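Local coordinates for protein leucyl aminopeptidase (Trypanosoma brucei brucei, PDB 5NSM) that probably cleaves amino-terminal residues, leucine among them, from peptides as a hexameric, two-metal aminopeptidase of the M17 family, at residues L272-K277 / R328-V333; A299-D304 / N369-G374; E373-L378 / N462-R467. All coordinates share one frame; numbering follows the deposited sequence.

Contact 1: residues L272-K277 / R328-V333; sequences LLYTPK and RLQQPV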
loop_
_atom_site.group_PDB
_atom_site.type_symbol
_atom_site.label_atom_id
_atom_site.label_comp_id
_atom_site.label_asym_id
_atom_site.label_seq_id
_atom_site.Cartn_x
_atom_site.Cartn_y
_atom_site.Cartn_z
ATOM N N LEU A 272 35.521 15.833 -20.700
ATOM C CA LEU A 272 35.832 16.930 -21.614
ATOM C C LEU A 272 36.815 17.895 -20.932
ATOM O O LEU A 272 36.678 18.191 -19.754
ATOM C CB LEU A 272 34.583 17.688 -22.035
ATOM C CG LEU A 272 33.396 16.819 -22.363
ATOM C CD1 LEU A 272 32.176 17.670 -22.651
ATOM C CD2 LEU A 272 33.697 15.908 -23.547
ATOM N N LEU A 273 37.800 18.375 -21.698
ATOM C CA LEU A 273 38.842 19.309 -21.185
ATOM C C LEU A 273 38.901 20.603 -21.980
ATOM O O LEU A 273 38.952 20.601 -23.193
ATOM C CB LEU A 273 40.225 18.685 -21.188
ATOM C CG LEU A 273 40.418 17.422 -20.355
ATOM C CD1 LEU A 273 41.780 16.791 -20.654
ATOM C CD2 LEU A 273 40.296 17.730 -18.865
ATOM N N TYR A 274 38.930 21.699 -21.245
ATOM C CA TYR A 274 39.119 23.038 -21.800
ATOM C C TYR A 274 40.139 23.792 -20.969
ATOM O O TYR A 274 40.021 23.895 -19.763
ATOM C CB TYR A 274 37.810 23.808 -21.859
ATOM C CG TYR A 274 37.965 25.307 -21.967
ATOM C CD1 TYR A 274 38.372 25.919 -23.169
ATOM C CD2 TYR A 274 37.647 26.131 -20.894
ATOM C CE1 TYR A 274 38.461 27.304 -23.271
ATOM C CE2 TYR A 274 37.747 27.508 -20.988
ATOM C CZ TYR A 274 38.157 28.094 -22.170
ATOM O OH TYR A 274 38.240 29.476 -22.222
ATOM N N THR A 275 41.164 24.270 -21.651
ATOM C CA THR A 275 42.202 25.095 -21.043
ATOM C C THR A 275 42.253 26.436 -21.785
ATOM O O THR A 275 42.451 26.445 -23.003
ATOM C CB THR A 275 43.558 24.408 -21.111
ATOM O OG1 THR A 275 43.450 23.122 -20.497
ATOM C CG2 THR A 275 44.650 25.233 -20.384
ATOM N N PRO A 276 42.023 27.566 -21.073
ATOM C CA PRO A 276 41.970 28.859 -21.752
ATOM C C PRO A 276 43.361 29.317 -22.202
ATOM O O PRO A 276 44.368 28.798 -21.711
ATOM C CB PRO A 276 41.417 29.807 -20.679
ATOM C CG PRO A 276 41.732 29.152 -19.388
ATOM C CD PRO A 276 41.754 27.687 -19.637
ATOM N N LYS A 277 43.381 30.241 -23.165
ATOM C CA LYS A 277 44.646 30.771 -23.740
ATOM C C LYS A 277 45.528 31.435 -22.680
ATOM O O LYS A 277 46.744 31.249 -22.663
ATOM C CB LYS A 277 44.366 31.756 -24.882
ATOM N N ARG A 328 32.659 28.612 -25.610
ATOM C CA ARG A 328 32.178 29.593 -26.595
ATOM C C ARG A 328 32.516 31.049 -26.215
ATOM O O ARG A 328 32.842 31.845 -27.071
ATOM C CB ARG A 328 30.683 29.464 -26.835
ATOM C CG ARG A 328 30.364 28.320 -27.766
ATOM C CD ARG A 328 28.880 27.994 -27.780
ATOM N NE ARG A 328 28.534 27.235 -28.970
ATOM C CZ ARG A 328 27.379 26.614 -29.171
ATOM N NH1 ARG A 328 26.428 26.625 -28.246
ATOM N NH2 ARG A 328 27.163 25.995 -30.327
ATOM N N LEU A 329 32.409 31.373 -24.930
ATOM C CA LEU A 329 32.736 32.740 -24.411
ATOM C C LEU A 329 34.190 32.892 -23.988
ATOM O O LEU A 329 34.600 33.947 -23.541
ATOM C CB LEU A 329 31.852 33.115 -23.225
ATOM C CG LEU A 329 30.354 33.103 -23.479
ATOM C CD1 LEU A 329 29.644 33.720 -22.285
ATOM C CD2 LEU A 329 29.989 33.851 -24.758
ATOM N N GLN A 330 34.950 31.815 -24.136
ATOM C CA GLN A 330 36.404 31.793 -23.782
ATOM C C GLN A 330 36.603 32.299 -22.333
ATOM O O GLN A 330 37.423 33.161 -22.058
ATOM C CB GLN A 330 37.254 32.615 -24.785
ATOM C CG GLN A 330 37.658 32.003 -26.156
ATOM C CD GLN A 330 38.216 30.559 -26.079
ATOM O OE1 GLN A 330 37.544 29.507 -26.373
ATOM N NE2 GLN A 330 39.458 30.502 -25.644
ATOM N N GLN A 331 35.786 31.804 -21.414
ATOM C CA GLN A 331 35.887 32.215 -19.989
ATOM C C GLN A 331 37.231 31.734 -19.466
ATOM O O GLN A 331 37.680 30.640 -19.834
ATOM C CB GLN A 331 34.735 31.670 -19.147
ATOM C CG GLN A 331 33.416 32.386 -19.382
ATOM C CD GLN A 331 32.306 31.862 -18.491
ATOM O OE1 GLN A 331 31.799 30.749 -18.697
ATOM N NE2 GLN A 331 31.894 32.662 -17.528
ATOM N N PRO A 332 37.893 32.541 -18.612
ATOM C CA PRO A 332 39.273 32.238 -18.191
ATOM C C PRO A 332 39.395 31.222 -17.050
ATOM O O PRO A 332 40.141 31.420 -16.090
ATOM C CB PRO A 332 39.814 33.607 -17.756
ATOM C CG PRO A 332 38.609 34.344 -17.272
ATOM C CD PRO A 332 37.429 33.838 -18.067
ATOM N N VAL A 333 38.667 30.133 -17.187
ATOM C CA VAL A 333 38.646 29.058 -16.175
ATOM C C VAL A 333 39.093 27.804 -16.856
ATOM O O VAL A 333 38.618 27.470 -17.936
ATOM C CB VAL A 333 37.243 28.805 -15.573
ATOM C CG1 VAL A 333 37.323 27.826 -14.422
ATOM C CG2 VAL A 333 36.625 30.096 -15.061
#

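Contact 2: residues A299-D304 / N369-G374; sequences ALKPAD and NTDAEG. With MN (manganese (II) ion), chain N; MN (manganese (II) ion), chain O; BCT (bicarbonate ion), chain M.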
loop_
_atom_site.group_PDB
_atom_site.type_symbol
_atom_site.label_atom_id
_atom_site.label_comp_id
_atom_site.label_asym_id
_atom_site.label_seq_id
_atom_site.Cartn_x
_atom_site.Cartn_y
_atom_site.Cartn_z
ATOM N N ALA A 299 15.427 -2.654 -7.758
ATOM C CA ALA A 299 14.530 -1.844 -6.885
ATOM C C ALA A 299 13.613 -0.995 -7.762
ATOM O O ALA A 299 13.676 0.231 -7.783
ATOM C CB ALA A 299 15.315 -0.975 -5.927
ATOM N N LEU A 300 12.779 -1.694 -8.499
ATOM C CA LEU A 300 11.965 -1.120 -9.574
ATOM C C LEU A 300 10.998 -0.084 -9.047
ATOM O O LEU A 300 10.289 -0.293 -8.079
ATOM C CB LEU A 300 11.185 -2.206 -10.307
ATOM C CG LEU A 300 10.484 -1.814 -11.604
ATOM C CD1 LEU A 300 11.503 -1.487 -12.687
ATOM C CD2 LEU A 300 9.580 -2.961 -12.062
ATOM N N LYS A 301 11.000 1.055 -9.695
ATOM C CA LYS A 301 10.037 2.109 -9.390
ATOM C C LYS A 301 8.655 1.716 -9.823
ATOM O O LYS A 301 8.496 1.160 -10.897
ATOM C CB LYS A 301 10.386 3.387 -10.124
ATOM C CG LYS A 301 11.671 4.021 -9.683
ATOM C CD LYS A 301 11.990 5.183 -10.594
ATOM C CE LYS A 301 13.345 5.796 -10.256
ATOM N NZ LYS A 301 13.315 6.344 -8.875
ATOM N N PRO A 302 7.634 2.045 -9.019
ATOM C CA PRO A 302 6.267 2.007 -9.571
ATOM C C PRO A 302 6.115 3.006 -10.733
ATOM O O PRO A 302 6.856 3.977 -10.811
ATOM C CB PRO A 302 5.387 2.415 -8.379
ATOM C CG PRO A 302 6.271 2.291 -7.161
ATOM C CD PRO A 302 7.650 2.590 -7.650
ATOM N N ALA A 303 5.134 2.750 -11.588
ATOM C CA ALA A 303 4.943 3.522 -12.836
ATOM C C ALA A 303 4.778 5.023 -12.640
ATOM O O ALA A 303 5.351 5.805 -13.390
ATOM C CB ALA A 303 3.784 2.977 -13.634
ATOM N N ASP A 304 3.977 5.404 -11.654
ATOM C CA ASP A 304 3.786 6.841 -11.253
ATOM C C ASP A 304 5.122 7.584 -11.029
ATOM O O ASP A 304 5.318 8.702 -11.447
ATOM C CB ASP A 304 2.992 6.968 -9.943
ATOM C CG ASP A 304 1.546 6.505 -10.067
ATOM O OD1 ASP A 304 0.967 6.505 -11.177
ATOM O OD2 ASP A 304 0.977 6.119 -9.022
ATOM N N ASN A 369 20.041 -0.567 -1.957
ATOM C CA ASN A 369 18.972 -0.197 -2.874
ATOM C C ASN A 369 19.542 0.312 -4.195
ATOM O O ASN A 369 20.190 1.322 -4.245
ATOM C CB ASN A 369 18.075 0.855 -2.221
ATOM C CG ASN A 369 16.793 1.116 -2.985
ATOM O OD1 ASN A 369 16.804 1.367 -4.178
ATOM N ND2 ASN A 369 15.664 0.989 -2.289
ATOM N N THR A 370 19.232 -0.393 -5.261
ATOM C CA THR A 370 19.755 -0.100 -6.602
ATOM C C THR A 370 19.236 1.200 -7.195
ATOM O O THR A 370 19.758 1.674 -8.184
ATOM C CB THR A 370 19.415 -1.206 -7.611
ATOM O OG1 THR A 370 17.995 -1.394 -7.695
ATOM C CG2 THR A 370 20.085 -2.498 -7.214
ATOM N N ASP A 371 18.185 1.736 -6.600
ATOM C CA ASP A 371 17.547 2.985 -7.057
ATOM C C ASP A 371 18.211 4.258 -6.510
ATOM O O ASP A 371 17.893 5.378 -6.969
ATOM C CB ASP A 371 16.071 3.043 -6.729
ATOM C CG ASP A 371 15.354 4.119 -7.507
ATOM O OD1 ASP A 371 15.953 4.759 -8.450
ATOM O OD2 ASP A 371 14.174 4.315 -7.203
ATOM N N ALA A 372 19.139 4.031 -5.595
ATOM C CA ALA A 372 20.149 5.020 -5.143
ATOM C C ALA A 372 21.457 4.846 -5.942
ATOM O O ALA A 372 22.540 4.658 -5.414
ATOM C CB ALA A 372 20.415 4.876 -3.660
ATOM N N GLU A 373 21.293 4.963 -7.238
ATOM C CA GLU A 373 22.348 4.724 -8.259
ATOM C C GLU A 373 23.233 5.960 -8.535
ATOM O O GLU A 373 24.350 5.849 -8.952
ATOM C CB GLU A 373 21.686 4.271 -9.565
ATOM C CG GLU A 373 21.108 5.351 -10.485
ATOM C CD GLU A 373 19.868 6.118 -10.002
ATOM O OE1 GLU A 373 19.680 7.290 -10.511
ATOM O OE2 GLU A 373 19.022 5.542 -9.231
ATOM N N GLY A 374 22.648 7.130 -8.350
ATOM C CA GLY A 374 23.267 8.386 -8.729
ATOM C C GLY A 374 24.504 8.688 -7.920
ATOM O O GLY A 374 25.550 9.048 -8.453
HETATM MN MN MN N . 17.292 6.171 -8.642
HETATM MN MN MN O . 18.377 8.542 -10.291
HETATM C C BCT M . 20.771 8.408 -5.750
HETATM O O1 BCT M . 20.617 8.239 -7.002
HETATM O O2 BCT M . 21.867 8.319 -5.189
HETATM O O3 BCT M . 19.754 8.690 -4.960
HETATM O O HOH W 1 12.782 2.401 -6.216
HETATM O O HOH W 2 15.625 7.813 -7.354
HETATM O O HOH W 3 16.834 9.786 -9.771
#

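Contact 3: residues E373-L378 / N462-R467; sequences EGRIVL and NLMERR. With MN (manganese (II) ion), chain N; MN (manganese (II) ion), chain O; BCT (bicarbonate ion), chain M.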
loop_
_atom_site.group_PDB
_atom_site.type_symbol
_atom_site.label_atom_id
_atom_site.label_comp_id
_atom_site.label_asym_id
_atom_site.label_seq_id
_atom_site.Cartn_x
_atom_site.Cartn_y
_atom_site.Cartn_z
ATOM N N GLU A 373 21.293 4.963 -7.238
ATOM C CA GLU A 373 22.348 4.724 -8.259
ATOM C C GLU A 373 23.233 5.960 -8.535
ATOM O O GLU A 373 24.350 5.849 -8.952
ATOM C CB GLU A 373 21.686 4.271 -9.565
ATOM C CG GLU A 373 21.108 5.351 -10.485
ATOM C CD GLU A 373 19.868 6.118 -10.002
ATOM O OE1 GLU A 373 19.680 7.290 -10.511
ATOM O OE2 GLU A 373 19.022 5.542 -9.231
ATOM N N GLY A 374 22.648 7.130 -8.350
ATOM C CA GLY A 374 23.267 8.386 -8.729
ATOM C C GLY A 374 24.504 8.688 -7.920
ATOM O O GLY A 374 25.550 9.048 -8.453
ATOM N N ARG A 375 24.401 8.475 -6.617
ATOM C CA ARG A 375 25.542 8.698 -5.719
ATOM C C ARG A 375 26.695 7.774 -6.081
ATOM O O ARG A 375 27.857 8.119 -5.931
ATOM C CB ARG A 375 25.148 8.551 -4.258
ATOM C CG ARG A 375 24.745 7.157 -3.839
ATOM C CD ARG A 375 24.001 7.172 -2.521
ATOM N NE ARG A 375 22.724 7.898 -2.593
ATOM C CZ ARG A 375 21.857 8.032 -1.612
ATOM N NH1 ARG A 375 22.088 7.470 -0.441
ATOM N NH2 ARG A 375 20.756 8.748 -1.796
ATOM N N ILE A 376 26.358 6.595 -6.568
ATOM C CA ILE A 376 27.368 5.610 -6.953
ATOM C C ILE A 376 28.129 6.060 -8.203
ATOM O O ILE A 376 29.349 6.078 -8.216
ATOM C CB ILE A 376 26.786 4.207 -7.175
ATOM C CG1 ILE A 376 26.301 3.641 -5.841
ATOM C CG2 ILE A 376 27.860 3.264 -7.761
ATOM C CD1 ILE A 376 25.541 2.333 -5.950
ATOM N N VAL A 377 27.403 6.436 -9.249
ATOM C CA VAL A 377 28.080 6.841 -10.500
ATOM C C VAL A 377 28.907 8.115 -10.220
ATOM O O VAL A 377 29.985 8.288 -10.782
ATOM C CB VAL A 377 27.159 7.002 -11.723
ATOM C CG1 VAL A 377 26.359 5.733 -11.939
ATOM C CG2 VAL A 377 26.238 8.213 -11.611
ATOM N N LEU A 378 28.372 8.987 -9.377
ATOM C CA LEU A 378 29.036 10.256 -9.029
ATOM C C LEU A 378 30.283 10.040 -8.191
ATOM O O LEU A 378 31.263 10.768 -8.300
ATOM C CB LEU A 378 28.103 11.213 -8.293
ATOM C CG LEU A 378 26.998 11.832 -9.129
ATOM C CD1 LEU A 378 25.929 12.468 -8.244
ATOM C CD2 LEU A 378 27.572 12.874 -10.082
ATOM N N ASN A 462 25.188 2.119 0.329
ATOM C CA ASN A 462 24.734 3.217 -0.525
ATOM C C ASN A 462 23.402 3.883 -0.122
ATOM O O ASN A 462 22.823 4.645 -0.884
ATOM C CB ASN A 462 24.626 2.777 -1.984
ATOM C CG ASN A 462 23.344 2.020 -2.289
ATOM O OD1 ASN A 462 22.875 1.213 -1.495
ATOM N ND2 ASN A 462 22.784 2.274 -3.462
ATOM N N LEU A 463 22.911 3.563 1.046
ATOM C CA LEU A 463 21.591 4.055 1.485
ATOM C C LEU A 463 21.599 4.286 2.976
ATOM O O LEU A 463 22.073 3.479 3.733
ATOM C CB LEU A 463 20.454 3.091 1.099
ATOM C CG LEU A 463 19.044 3.667 1.150
ATOM C CD1 LEU A 463 18.721 4.465 -0.104
ATOM C CD2 LEU A 463 18.000 2.558 1.324
ATOM N N MET A 464 21.015 5.393 3.364
ATOM C CA MET A 464 20.851 5.721 4.769
ATOM C C MET A 464 19.958 4.683 5.454
ATOM O O MET A 464 18.964 4.225 4.935
ATOM C CB MET A 464 20.382 7.175 5.064
ATOM C CG MET A 464 19.494 7.818 4.045
ATOM S SD MET A 464 19.472 9.611 3.954
ATOM C CE MET A 464 20.293 9.771 2.347
ATOM N N GLU A 465 20.409 4.285 6.621
ATOM C CA GLU A 465 19.655 3.409 7.509
ATOM C C GLU A 465 18.325 4.041 7.925
ATOM O O GLU A 465 17.294 3.404 7.960
ATOM C CB GLU A 465 20.544 3.101 8.726
ATOM C CG GLU A 465 19.830 2.677 9.985
ATOM C CD GLU A 465 19.916 1.200 10.204
ATOM O OE1 GLU A 465 20.768 0.795 11.037
ATOM O OE2 GLU A 465 19.154 0.449 9.542
ATOM N N ARG A 466 18.392 5.311 8.268
ATOM C CA ARG A 466 17.218 6.123 8.656
ATOM C C ARG A 466 17.034 7.223 7.611
ATOM O O ARG A 466 17.788 8.186 7.577
ATOM C CB ARG A 466 17.372 6.715 10.058
ATOM C CG ARG A 466 17.619 5.668 11.134
ATOM C CD ARG A 466 17.849 6.245 12.515
ATOM N NE ARG A 466 19.034 7.101 12.575
ATOM C CZ ARG A 466 19.436 7.812 13.640
ATOM N NH1 ARG A 466 18.757 7.809 14.771
ATOM N NH2 ARG A 466 20.527 8.563 13.556
ATOM N N ARG A 467 16.004 7.068 6.789
ATOM C CA ARG A 467 15.735 7.976 5.658
ATOM C C ARG A 467 15.423 9.400 6.123
ATOM O O ARG A 467 15.599 10.359 5.393
ATOM C CB ARG A 467 14.585 7.510 4.745
ATOM C CG ARG A 467 14.296 6.003 4.642
ATOM C CD ARG A 467 15.306 5.183 3.839
ATOM N NE ARG A 467 14.714 4.592 2.629
ATOM C CZ ARG A 467 14.360 5.227 1.508
ATOM N NH1 ARG A 467 14.510 6.546 1.372
ATOM N NH2 ARG A 467 13.845 4.527 0.499
HETATM MN MN MN N . 17.292 6.171 -8.642
HETATM MN MN MN O . 18.377 8.542 -10.291
HETATM C C BCT M . 20.771 8.408 -5.750
HETATM O O1 BCT M . 20.617 8.239 -7.002
HETATM O O2 BCT M . 21.867 8.319 -5.189
HETATM O O3 BCT M . 19.754 8.690 -4.960
HETATM O O HOH W 3 16.834 9.786 -9.771
#

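Contact 1: residues L272-K277 / R328-V333
Tyr274, the last residue of strand 268-274, reaches with its phenol into the turn that leads from helix 314-328 to strand 334-344. Its CG stands anti to the backbone N, which carries the ring off the strand end and over to the 328-333 backbone. There OH donates a hydrogen bond to Gln331 O, 2.7 Å away. That oxygen lies at the ring edge, in the ring plane, but the hydroxyl sits above the carbonyl plane, 35° out of it, with a C=O...O angle of 136°, so the bond does not follow a lone pair. Gln331 O also takes a weak bond from Val333 N, which closes the inverse gamma turn centred on Pro332.

A second carbonyl comes in beside the ring: Tyr274 CE2 is 3.2 Å from Val333 O, approached obliquely. The Gln330 side chain crosses the phenol at a slant, its amide plane 89° from that of the ring. Gln330 itself ends the helix in a Schellman motif, with positive phi.

Pro276 lies over part of one ring face, its N 4.0 Å above the plane and offset toward the rim. The pyrrolidine then turns its other atoms to the turn: CD is 3.6 Å from Val333 O, and CG meets Pro332 C at 3.9 Å. Phe323 of helix 314-328 also packs on Tyr274.

One hydroxyl thus bonds to the main chain just past the helix end, while proline carbons and the phenol edge fill in beside it. Because the acceptor is a backbone carbonyl, the bond probably restrains the path of the turn itself, where the chain passes from helix into the central sheet of the catalytic domain.

Contact 2: residues A299-D304 / N369-G374
Lys301 and Asp371 meet in a salt bridge beside the first manganese. The lysine side chain crosses the aspartate at about a right angle, and NZ comes to 2.8 Å from Asp371 OD2, on that oxygen's syn lone pair; a weak second bond runs from NZ to OD1. The lysine chain is extended up to its last bond, where chi4 of -63° bends the ammonium in to the carboxylate.

Metal bonds come next. Asp371 OD1 binds the manganese of chain N at 2.0 Å, the main-chain O of Asp371 binds the same ion, and Glu373 OE2 is a third ligand. Glu373 OE1 reaches the other manganese, the one of chain O, so this carboxylate bridges the pair; Asp294 completes the ligands of the first ion. These ligands belong to the NTDAEGR signature of the M17 family, which begins at Asn369.

Of the hydrogen bonds, Ala299 N to Thr370 OG1 joins the segments directly at 2.9 Å, with an N-H...O angle of 161°; this hydroxyl is also hydrogen-bonded to Gly296 O. Water 1 bridges them, donating to Ala299 O and Asp371 OD2. Within 369-374, Asn369 OD1 accepts from Asp371 N at 2.8 Å, in the carbonyl plane, forming an Asx turn.

Among the looser contacts, Ala299 CB sits 3.3 Å from Asn369 OD1, and lysine methylenes lie against the Asp371 carboxylate.

Asp371 therefore serves metal and lysine at once: OD1 is given mainly to manganese and OD2 to NZ and water 1. The Asx turn holds Asp371 N, consistent with a second-shell part in setting this ligand.

Contact 3: residues E373-L378 / N462-R467
The first turn of helix 374-387 lies against the irregular 462-467 segment, the closest CA atoms being those of Ile376 and Asn462, 7.3 Å apart. Arg375 carries most of the contact. Its CG lies between the backbone N and the carbonyl carbon (chi1 66°), and a bend at chi3 swings the guanidinium back past the helix start, alongside the Asn462-Leu463 backbone. Asn462 O lies 3.0 Å from Arg375 NH1, oblique to the guanidinium, and Met464 CE packs against the same nitrogen at 4.0 Å.

An edge of the guanidinium is turned to the bicarbonate. NE donates to its O2 at 2.8 Å, near the guanidinium plane, and Arg375 N donates to the same oxygen. NH2 adds a weak bond to O3, while Gly374 N donates to O1 at 2.7 Å. Main-chain N-H groups at the helix start and one arginine thus grip the anion close to the two manganese ions that Glu373 bridges. The anion probably came from the crystallisation liquor, but a bicarbonate held by this arginine is also known in related M17 enzymes, where it is thought to act as a general base.

Ile376 CD1 rests on the Asn462 side chain, 3.7 Å from ND2, the two side chains crossing obliquely. The Asn462 amide is held at both ends, OD1 accepting from Ile368 N and ND2 donating to Asn369 O and Ala372 O.

Around the contact, helix 471-480 packs on Arg375 through Ala475 and Phe478 and on Met464 through Cys474. Val259 of helix 254-260 covers Ile376, and Val377 reaches Cys340 of strand 334-344.

How the contacts relate
All three contacts belong to the catalytic domain. Contacts 2 and 3 adjoin, their centres 11 Å apart, and share Glu373 and Gly374, the two manganese ions and the bicarbonate; Leu463 of contact 3 also packs on Asn369 and Ala372 of contact 2. Together they supply part of one metal and anion site at the start of helix 374-387. Contact 1 stands apart, its nearest atoms about 17 Å from contact 2 and 14 Å from contact 3, where strands 268-274 and 334-344 pair in the mixed sheet. Along the chain contact 1 interleaves with contact 2 and closes before contact 3 opens. Contact 1 joins sheet and helix end away from the metals; contacts 2 and 3 form part of the probable active site.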